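Insecticidal crystal protein Cry7Cal (Bacillus thuringiensis, PDB 5ZI1) is an insecticidal toxin active against locusts, a three-domain delta-endotoxin fragment that probably acts by binding receptors in the insect gut and forming membrane pores. Local coordinates at residues V474-E485 against G494-N502; L504-L514 against A573-K582. All coordinates share one frame; numbering follows the deposited sequence.

Contact 1 of 2, residues V474-E485 against G494-N502; sequences VKAFETNTAGVE and GPILKIVNN
An antiparallel beta hairpin in the third (C-terminal) domain of the toxin fragment, a beta sandwich in this family, brings Val-484 against Ile-499 and Glu-485 against Lys-498. Glu-485 and Lys-498 form a hydrogen-bonded pair, Lys-498 N giving to Glu-485 O over 2.8 Å in a nearly straight bond (170°) and Glu-485 N giving to Lys-498 O in return. One step further, Val-500 N bonds Gly-483 O at 2.9 Å, and the same carbonyl takes a CA-H...O contact from Ile-499. Gly-483 takes a positive phi where the chain turns into the strand.

Side by side on one face run Glu-485 and Lys-498. As a directly paired couple they leave the same face, and with CG of each anti to its own N (chi1 -156° and -177°) the two chains run alongside each other, OE1 of Glu-485 lying 3.5 Å from CE of Lys-498. OE1 of Glu-485 is 4.4 Å from NZ of Lys-498, beyond a salt bridge; a water bonded to OE1 also accepts a weak bond from NZ. On the other face, CG1 of Val-484 meets CD1 of Leu-497. Away from the hairpin pairing, CG1 of Val-474 packs on the Pro-495 ring and carbonyl, while a second water joins Val-474 N to Pro-495 O. Backbone bonds thus fix the pairing, and the opposite charges, bridged by one water, probably add a modest attraction.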
loop_
_atom_site.group_PDB
_atom_site.type_symbol
_atom_site.label_atom_id
_atom_site.label_comp_id
_atom_site.label_asym_id
_atom_site.label_seq_id
_atom_site.Cartn_x
_atom_site.Cartn_y
_atom_site.Cartn_z
ATOM N N VAL A 474 2.703 -13.073 2.024
ATOM C CA VAL A 474 1.275 -13.231 1.791
ATOM C C VAL A 474 0.951 -13.579 0.344
ATOM O O VAL A 474 -0.181 -13.970 0.067
ATOM C CB VAL A 474 0.486 -11.983 2.247
ATOM C CG1 VAL A 474 0.610 -11.823 3.745
ATOM C CG2 VAL A 474 0.971 -10.740 1.545
ATOM N N LYS A 475 1.922 -13.498 -0.581
ATOM C CA LYS A 475 1.717 -14.019 -1.934
ATOM C C LYS A 475 1.643 -15.545 -1.976
ATOM O O LYS A 475 1.363 -16.101 -3.046
ATOM C CB LYS A 475 2.814 -13.535 -2.886
ATOM C CG LYS A 475 2.849 -12.014 -3.127
ATOM C CD LYS A 475 1.552 -11.513 -3.777
ATOM C CE LYS A 475 1.345 -12.071 -5.195
ATOM N NZ LYS A 475 2.250 -11.455 -6.232
ATOM N N ALA A 476 1.871 -16.227 -0.853
ATOM C CA ALA A 476 1.590 -17.652 -0.721
ATOM C C ALA A 476 0.130 -17.956 -1.074
ATOM O O ALA A 476 -0.699 -17.057 -1.250
ATOM C CB ALA A 476 1.864 -18.123 0.705
ATOM N N PHE A 477 -0.183 -19.261 -1.163
ATOM C CA PHE A 477 -1.558 -19.712 -1.349
ATOM C C PHE A 477 -2.040 -20.655 -0.259
ATOM O O PHE A 477 -3.226 -21.010 -0.253
ATOM C CB PHE A 477 -1.740 -20.390 -2.719
ATOM C CG PHE A 477 -1.120 -21.757 -2.818
ATOM C CD1 PHE A 477 -1.834 -22.890 -2.453
ATOM C CD2 PHE A 477 0.176 -21.906 -3.287
ATOM C CE1 PHE A 477 -1.263 -24.139 -2.539
ATOM C CE2 PHE A 477 0.751 -23.152 -3.376
ATOM C CZ PHE A 477 0.032 -24.271 -3.000
ATOM N N GLU A 478 -1.169 -21.062 0.659
ATOM C CA GLU A 478 -1.572 -21.906 1.772
ATOM C C GLU A 478 -0.584 -21.728 2.922
ATOM O O GLU A 478 0.610 -21.499 2.705
ATOM C CB GLU A 478 -1.649 -23.372 1.350
ATOM C CG GLU A 478 -2.142 -24.325 2.432
ATOM C CD GLU A 478 -2.361 -25.737 1.894
ATOM O OE1 GLU A 478 -2.926 -25.871 0.784
ATOM O OE2 GLU A 478 -1.957 -26.710 2.574
ATOM N N THR A 479 -1.110 -21.814 4.142
ATOM C CA THR A 479 -0.325 -21.792 5.364
ATOM C C THR A 479 -0.741 -22.981 6.217
ATOM O O THR A 479 -1.785 -23.600 5.985
ATOM C CB THR A 479 -0.522 -20.502 6.181
ATOM O OG1 THR A 479 -1.839 -20.496 6.742
ATOM C CG2 THR A 479 -0.340 -19.260 5.322
ATOM N N ASN A 480 0.087 -23.291 7.214
ATOM C CA ASN A 480 -0.211 -24.401 8.105
ATOM C C ASN A 480 -1.498 -24.131 8.876
ATOM O O ASN A 480 -1.898 -22.981 9.081
ATOM C CB ASN A 480 0.947 -24.630 9.075
ATOM C CG ASN A 480 1.076 -26.078 9.485
ATOM O OD1 ASN A 480 0.102 -26.824 9.446
ATOM N ND2 ASN A 480 2.283 -26.486 9.873
ATOM N N THR A 481 -2.146 -25.213 9.317
ATOM C CA THR A 481 -3.443 -25.091 9.978
ATOM C C THR A 481 -3.351 -24.478 11.366
ATOM O O THR A 481 -4.362 -23.984 11.877
ATOM C CB THR A 481 -4.118 -26.457 10.075
ATOM O OG1 THR A 481 -3.279 -27.361 10.806
ATOM C CG2 THR A 481 -4.377 -27.010 8.686
ATOM N N ALA A 482 -2.178 -24.497 11.990
ATOM C CA ALA A 482 -2.025 -23.914 13.308
ATOM C C ALA A 482 -0.639 -23.305 13.409
ATOM O O ALA A 482 0.262 -23.624 12.627
ATOM C CB ALA A 482 -2.245 -24.947 14.420
ATOM N N GLY A 483 -0.487 -22.400 14.371
ATOM C CA GLY A 483 0.783 -21.750 14.603
ATOM C C GLY A 483 1.182 -20.704 13.589
ATOM O O GLY A 483 2.255 -20.110 13.738
ATOM N N VAL A 484 0.365 -20.457 12.566
ATOM C CA VAL A 484 0.641 -19.459 11.540
ATOM C C VAL A 484 -0.561 -18.540 11.423
ATOM O O VAL A 484 -1.656 -18.992 11.068
ATOM C CB VAL A 484 0.935 -20.094 10.178
ATOM C CG1 VAL A 484 1.320 -19.009 9.195
ATOM C CG2 VAL A 484 2.024 -21.156 10.302
ATOM N N GLU A 485 -0.344 -17.253 11.660
ATOM C CA GLU A 485 -1.390 -16.246 11.609
ATOM C C GLU A 485 -0.941 -15.116 10.693
ATOM O O GLU A 485 0.250 -14.918 10.457
ATOM C CB GLU A 485 -1.699 -15.711 13.009
ATOM C CG GLU A 485 -3.084 -15.114 13.165
ATOM C CD GLU A 485 -3.288 -14.414 14.510
ATOM O OE1 GLU A 485 -2.414 -14.554 15.405
ATOM O OE2 GLU A 485 -4.328 -13.721 14.665
ATOM N N GLY A 494 1.861 -4.070 3.577
ATOM C CA GLY A 494 0.877 -5.125 3.539
ATOM C C GLY A 494 1.041 -6.002 4.753
ATOM O O GLY A 494 1.894 -5.739 5.598
ATOM N N PRO A 495 0.225 -7.042 4.886
ATOM C CA PRO A 495 0.303 -7.885 6.085
ATOM C C PRO A 495 1.508 -8.815 6.032
ATOM O O PRO A 495 2.199 -8.930 5.017
ATOM C CB PRO A 495 -1.018 -8.657 6.071
ATOM C CG PRO A 495 -1.513 -8.555 4.679
ATOM C CD PRO A 495 -0.993 -7.297 4.099
ATOM N N ILE A 496 1.764 -9.469 7.170
ATOM C CA ILE A 496 2.942 -10.301 7.370
ATOM C C ILE A 496 2.503 -11.587 8.060
ATOM O O ILE A 496 1.388 -11.694 8.564
ATOM C CB ILE A 496 4.036 -9.584 8.197
ATOM C CG1 ILE A 496 3.531 -9.273 9.609
ATOM C CG2 ILE A 496 4.514 -8.322 7.489
ATOM C CD1 ILE A 496 4.553 -8.594 10.474
ATOM N N LEU A 497 3.396 -12.578 8.071
ATOM C CA LEU A 497 3.131 -13.835 8.758
ATOM C C LEU A 497 3.667 -13.798 10.184
ATOM O O LEU A 497 4.779 -13.316 10.429
ATOM C CB LEU A 497 3.767 -15.015 8.020
ATOM C CG LEU A 497 3.217 -15.377 6.636
ATOM C CD1 LEU A 497 3.349 -16.866 6.370
ATOM C CD2 LEU A 497 1.782 -14.938 6.491
ATOM N N LYS A 498 2.879 -14.337 11.118
ATOM C CA LYS A 498 3.286 -14.498 12.509
ATOM C C LYS A 498 3.287 -15.981 12.855
ATOM O O LYS A 498 2.223 -16.605 12.936
ATOM C CB LYS A 498 2.357 -13.734 13.440
ATOM C CG LYS A 498 2.776 -13.793 14.888
ATOM C CD LYS A 498 1.815 -12.988 15.736
ATOM C CE LYS A 498 0.828 -13.887 16.461
ATOM N NZ LYS A 498 1.177 -14.009 17.919
ATOM N N ILE A 499 4.471 -16.538 13.084
ATOM C CA ILE A 499 4.631 -17.950 13.409
ATOM C C ILE A 499 4.961 -18.080 14.892
ATOM O O ILE A 499 5.903 -17.445 15.382
ATOM C CB ILE A 499 5.729 -18.599 12.549
ATOM C CG1 ILE A 499 5.551 -18.210 11.083
ATOM C CG2 ILE A 499 5.716 -20.124 12.695
ATOM C CD1 ILE A 499 6.824 -18.345 10.291
ATOM N N VAL A 500 4.188 -18.900 15.600
ATOM C CA VAL A 500 4.472 -19.288 16.978
ATOM C C VAL A 500 4.846 -20.770 16.975
ATOM O O VAL A 500 4.013 -21.623 16.641
ATOM C CB VAL A 500 3.278 -19.015 17.902
ATOM C CG1 VAL A 500 3.651 -19.326 19.324
ATOM C CG2 VAL A 500 2.805 -17.555 17.765
ATOM N N ASN A 501 6.093 -21.078 17.368
ATOM C CA ASN A 501 6.683 -22.382 17.057
ATOM C C ASN A 501 5.993 -23.505 17.822
ATOM O O ASN A 501 5.635 -24.532 17.233
ATOM C CB ASN A 501 8.194 -22.353 17.345
ATOM C CG ASN A 501 8.860 -23.738 17.282
ATOM O OD1 ASN A 501 8.331 -24.677 16.682
ATOM N ND2 ASN A 501 10.052 -23.847 17.875
ATOM N N ASN A 502 5.769 -23.324 19.128
ATOM C CA ASN A 502 5.105 -24.378 19.888
ATOM C C ASN A 502 3.700 -24.684 19.373
ATOM O O ASN A 502 3.136 -25.718 19.752
ATOM C CB ASN A 502 5.050 -24.041 21.393
ATOM C CG ASN A 502 4.051 -22.923 21.743
ATOM O OD1 ASN A 502 2.825 -23.078 21.601
ATOM N ND2 ASN A 502 4.576 -21.806 22.260
HETATM O O HOH W 1 3.722 -10.914 3.635
HETATM O O HOH W 2 -1.043 -15.936 17.820
#

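Contact 2 of 2, residues L504-L514 against A573-K582; sequences LPSNQVFRMRL and AELSMLYIIK
Asn-507 meets the 573-582 segment with two acceptors. Its backbone O takes the N-H of Ile-580, and Lys-582 N lies 2.9 Å from Asn-507 OD1, to which it donates. The second bond is straight at hydrogen (173°), though the donor stands above the amide plane, 52° out of it. Val-509 N gives to Leu-578 O, whereas Leu-578 N gives a weak bond (3.4 Å) to Phe-510 O, the next residue along. Leu-578 thus faces both Val-509 and Phe-510: between Gln-508 and Phe-510 a beta bulge shifts the register by one residue in this antiparallel pair, which lies inside a sheet of the third (C-terminal) domain of the toxin fragment. Beyond it, Met-512 and Ser-576 exchange backbone bonds, and Leu-514 N reaches Glu-574 O. Ser-576 OG is turned back to give its proton to Ala-573 O at 2.7 Å.

Leu-578 CB sits over one face of the Phe-510 ring, 3.9 Å from its centroid, a CH-pi contact. NE of Arg-511 forms a salt bridge with OE2 of Glu-478, and OE1 of Gln-508 lies over the centre of the Arg-511 guanidinium, 3.3 Å above its plane. NH1 of Arg-513 donates to Lys-326 O, while its NE bonds a water that in turn donates to Glu-574 OE1.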
loop_
_atom_site.group_PDB
_atom_site.type_symbol
_atom_site.label_atom_id
_atom_site.label_comp_id
_atom_site.label_asym_id
_atom_site.label_seq_id
_atom_site.Cartn_x
_atom_site.Cartn_y
_atom_site.Cartn_z
ATOM N N LEU A 504 3.045 -24.681 15.927
ATOM C CA LEU A 504 3.196 -25.308 14.622
ATOM C C LEU A 504 2.869 -26.794 14.713
ATOM O O LEU A 504 3.482 -27.505 15.521
ATOM C CB LEU A 504 4.614 -25.134 14.099
ATOM C CG LEU A 504 4.892 -23.967 13.157
ATOM C CD1 LEU A 504 6.306 -24.083 12.602
ATOM C CD2 LEU A 504 3.879 -23.918 12.035
ATOM N N PRO A 505 1.922 -27.302 13.928
ATOM C CA PRO A 505 1.756 -28.760 13.854
ATOM C C PRO A 505 3.002 -29.450 13.344
ATOM O O PRO A 505 3.392 -30.499 13.865
ATOM C CB PRO A 505 0.578 -28.934 12.878
ATOM C CG PRO A 505 -0.118 -27.618 12.849
ATOM C CD PRO A 505 0.948 -26.585 13.091
ATOM N N SER A 506 3.637 -28.884 12.326
ATOM C CA SER A 506 4.823 -29.467 11.727
ATOM C C SER A 506 5.753 -28.324 11.331
ATOM O O SER A 506 5.517 -27.156 11.660
ATOM C CB SER A 506 4.450 -30.368 10.538
ATOM O OG SER A 506 4.166 -29.606 9.379
ATOM N N ASN A 507 6.824 -28.665 10.616
ATOM C CA ASN A 507 7.809 -27.665 10.239
ATOM C C ASN A 507 7.294 -26.710 9.170
ATOM O O ASN A 507 7.815 -25.595 9.050
ATOM C CB ASN A 507 9.082 -28.354 9.738
ATOM C CG ASN A 507 9.855 -29.051 10.843
ATOM O OD1 ASN A 507 9.610 -28.843 12.042
ATOM N ND2 ASN A 507 10.805 -29.884 10.442
ATOM N N GLN A 508 6.312 -27.128 8.378
ATOM C CA GLN A 508 5.918 -26.355 7.209
ATOM C C GLN A 508 5.171 -25.093 7.620
ATOM O O GLN A 508 4.247 -25.142 8.437
ATOM C CB GLN A 508 5.052 -27.205 6.283
ATOM C CG GLN A 508 4.781 -26.522 4.959
ATOM C CD GLN A 508 4.310 -27.479 3.874
ATOM O OE1 GLN A 508 3.223 -27.315 3.315
ATOM N NE2 GLN A 508 5.136 -28.475 3.562
ATOM N N VAL A 509 5.571 -23.957 7.048
ATOM C CA VAL A 509 4.905 -22.690 7.341
ATOM C C VAL A 509 3.920 -22.329 6.237
ATOM O O VAL A 509 2.732 -22.109 6.504
ATOM C CB VAL A 509 5.918 -21.554 7.548
ATOM C CG1 VAL A 509 5.183 -20.235 7.736
ATOM C CG2 VAL A 509 6.847 -21.862 8.734
ATOM N N PHE A 510 4.389 -22.247 4.989
ATOM C CA PHE A 510 3.478 -21.873 3.915
ATOM C C PHE A 510 3.878 -22.549 2.612
ATOM O O PHE A 510 4.971 -23.111 2.485
ATOM C CB PHE A 510 3.397 -20.344 3.751
ATOM C CG PHE A 510 4.653 -19.681 3.208
ATOM C CD1 PHE A 510 5.065 -19.871 1.898
ATOM C CD2 PHE A 510 5.368 -18.794 3.994
ATOM C CE1 PHE A 510 6.185 -19.233 1.402
ATOM C CE2 PHE A 510 6.482 -18.151 3.495
ATOM C CZ PHE A 510 6.891 -18.373 2.200
ATOM N N ARG A 511 2.971 -22.470 1.629
ATOM C CA ARG A 511 3.268 -22.867 0.260
ATOM C C ARG A 511 3.072 -21.695 -0.681
ATOM O O ARG A 511 2.151 -20.900 -0.517
ATOM C CB ARG A 511 2.361 -23.962 -0.258
ATOM C CG ARG A 511 1.698 -24.777 0.789
ATOM C CD ARG A 511 1.294 -26.060 0.185
ATOM N NE ARG A 511 0.626 -26.938 1.137
ATOM C CZ ARG A 511 0.870 -28.236 1.217
ATOM N NH1 ARG A 511 0.225 -28.968 2.108
ATOM N NH2 ARG A 511 1.773 -28.784 0.403
ATOM N N MET A 512 3.875 -21.674 -1.734
ATOM C CA MET A 512 3.881 -20.588 -2.696
ATOM C C MET A 512 4.255 -21.177 -4.045
ATOM O O MET A 512 5.115 -22.062 -4.112
ATOM C CB MET A 512 4.874 -19.518 -2.244
ATOM C CG MET A 512 5.051 -18.344 -3.163
ATOM S SD MET A 512 6.276 -17.206 -2.446
ATOM C CE MET A 512 5.335 -16.422 -1.136
ATOM N N ARG A 513 3.586 -20.721 -5.108
ATOM C CA ARG A 513 3.925 -21.132 -6.467
ATOM C C ARG A 513 4.683 -20.009 -7.153
ATOM O O ARG A 513 4.284 -18.847 -7.068
ATOM C CB ARG A 513 2.687 -21.500 -7.292
ATOM C CG ARG A 513 1.952 -22.725 -6.788
ATOM C CD ARG A 513 1.152 -23.452 -7.895
ATOM N NE ARG A 513 0.738 -24.762 -7.402
ATOM C CZ ARG A 513 -0.400 -24.992 -6.756
ATOM N NH1 ARG A 513 -1.262 -24.001 -6.562
ATOM N NH2 ARG A 513 -0.688 -26.214 -6.321
ATOM N N LEU A 514 5.761 -20.359 -7.841
ATOM C CA LEU A 514 6.588 -19.381 -8.529
ATOM C C LEU A 514 6.500 -19.612 -10.032
ATOM O O LEU A 514 6.177 -20.707 -10.487
ATOM C CB LEU A 514 8.053 -19.460 -8.060
ATOM C CG LEU A 514 8.428 -19.184 -6.594
ATOM C CD1 LEU A 514 7.930 -17.823 -6.090
ATOM C CD2 LEU A 514 7.913 -20.275 -5.692
ATOM N N ALA A 573 12.292 -23.923 -6.859
ATOM C CA ALA A 573 11.198 -24.867 -7.022
ATOM C C ALA A 573 9.917 -24.120 -7.394
ATOM O O ALA A 573 9.527 -23.166 -6.712
ATOM C CB ALA A 573 10.991 -25.663 -5.733
ATOM N N GLU A 574 9.251 -24.563 -8.463
ATOM C CA GLU A 574 7.973 -23.958 -8.832
ATOM C C GLU A 574 6.974 -24.007 -7.680
ATOM O O GLU A 574 6.150 -23.099 -7.537
ATOM C CB GLU A 574 7.395 -24.648 -10.073
ATOM C CG GLU A 574 6.268 -23.861 -10.764
ATOM C CD GLU A 574 4.864 -24.334 -10.370
ATOM O OE1 GLU A 574 4.762 -25.365 -9.659
ATOM O OE2 GLU A 574 3.866 -23.661 -10.749
ATOM N N LEU A 575 7.031 -25.046 -6.857
ATOM C CA LEU A 575 6.232 -25.156 -5.640
ATOM C C LEU A 575 7.195 -25.017 -4.462
ATOM O O LEU A 575 7.884 -25.973 -4.098
ATOM C CB LEU A 575 5.471 -26.478 -5.605
ATOM C CG LEU A 575 4.747 -26.845 -4.306
ATOM C CD1 LEU A 575 3.774 -25.755 -3.869
ATOM C CD2 LEU A 575 4.029 -28.168 -4.408
ATOM N N SER A 576 7.263 -23.826 -3.874
ATOM C CA SER A 576 8.238 -23.536 -2.831
ATOM C C SER A 576 7.568 -23.455 -1.474
ATOM O O SER A 576 6.486 -22.869 -1.333
ATOM C CB SER A 576 8.977 -22.226 -3.079
ATOM O OG SER A 576 9.830 -22.320 -4.197
ATOM N N MET A 577 8.242 -24.021 -0.479
ATOM C CA MET A 577 7.766 -24.072 0.887
ATOM C C MET A 577 8.810 -23.439 1.785
ATOM O O MET A 577 10.011 -23.620 1.566
ATOM C CB MET A 577 7.492 -25.512 1.328
ATOM C CG MET A 577 6.022 -25.898 1.262
ATOM S SD MET A 577 5.596 -27.124 0.017
ATOM C CE MET A 577 6.511 -26.545 -1.401
ATOM N N LEU A 578 8.348 -22.663 2.765
ATOM C CA LEU A 578 9.204 -22.193 3.843
ATOM C C LEU A 578 8.941 -23.072 5.051
ATOM O O LEU A 578 7.794 -23.441 5.319
ATOM C CB LEU A 578 8.948 -20.724 4.199
ATOM C CG LEU A 578 9.948 -20.128 5.210
ATOM C CD1 LEU A 578 10.421 -18.751 4.774
ATOM C CD2 LEU A 578 9.387 -20.067 6.613
ATOM N N TYR A 579 10.012 -23.422 5.761
ATOM C CA TYR A 579 9.928 -24.314 6.901
ATOM C C TYR A 579 10.588 -23.665 8.105
ATOM O O TYR A 579 11.546 -22.906 7.971
ATOM C CB TYR A 579 10.623 -25.661 6.633
ATOM C CG TYR A 579 10.155 -26.410 5.415
ATOM C CD1 TYR A 579 10.665 -26.118 4.169
ATOM C CD2 TYR A 579 9.230 -27.433 5.522
ATOM C CE1 TYR A 579 10.251 -26.809 3.049
ATOM C CE2 TYR A 579 8.803 -28.135 4.405
ATOM C CZ TYR A 579 9.322 -27.818 3.171
ATOM O OH TYR A 579 8.917 -28.506 2.046
ATOM N N ILE A 580 10.066 -23.988 9.280
ATOM C CA ILE A 580 10.721 -23.736 10.550
ATOM C C ILE A 580 10.994 -25.098 11.153
ATOM O O ILE A 580 10.059 -25.873 11.378
ATOM C CB ILE A 580 9.859 -22.892 11.498
ATOM C CG1 ILE A 580 9.603 -21.498 10.920
ATOM C CG2 ILE A 580 10.513 -22.804 12.874
ATOM C CD1 ILE A 580 10.852 -20.671 10.746
ATOM N N ILE A 581 12.263 -25.394 11.421
ATOM C CA ILE A 581 12.639 -26.687 11.981
ATOM C C ILE A 581 12.319 -26.621 13.470
ATOM O O ILE A 581 13.101 -26.075 14.259
ATOM C CB ILE A 581 14.111 -27.018 11.719
ATOM C CG1 ILE A 581 14.451 -26.765 10.247
ATOM C CG2 ILE A 581 14.424 -28.462 12.102
ATOM C CD1 ILE A 581 13.536 -27.480 9.270
ATOM N N LYS A 582 11.155 -27.164 13.856
ATOM C CA LYS A 582 10.680 -27.030 15.235
ATOM C C LYS A 582 11.727 -27.502 16.239
ATOM O O LYS A 582 12.019 -26.805 17.213
ATOM C CB LYS A 582 9.379 -27.812 15.434
ATOM C CG LYS A 582 8.154 -27.192 14.808
ATOM C CD LYS A 582 6.885 -27.927 15.233
ATOM C CE LYS A 582 6.316 -27.371 16.525
ATOM N NZ LYS A 582 6.633 -28.154 17.739
HETATM O O HOH W 3 2.855 -26.602 -8.250
#

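Overall arrangement
Both contacts lie in the third (C-terminal) domain of the toxin fragment and follow in series along the chain. Contact 1 closes first, a local hairpin spanning the eight residues between its segments; the strand 496-500 then leads through a short connection into 508-513, where contact 2 opens, to close only after 58 further residues. Neither nests in the other. The hairpin belongs to the sheet that also holds strand 589-599, whereas strands 508-513 and 575-580 are neighbours in a second, antiparallel sheet. Segment 474-485 reaches both: its strand 478-479 is the outermost strand beside 508-513, with Asn-480 ND2 probably hydrogen-bonded to Gln-508 O. Leu-497 and Ile-499 pack on Val-509, joining the two sheets through apolar side chains.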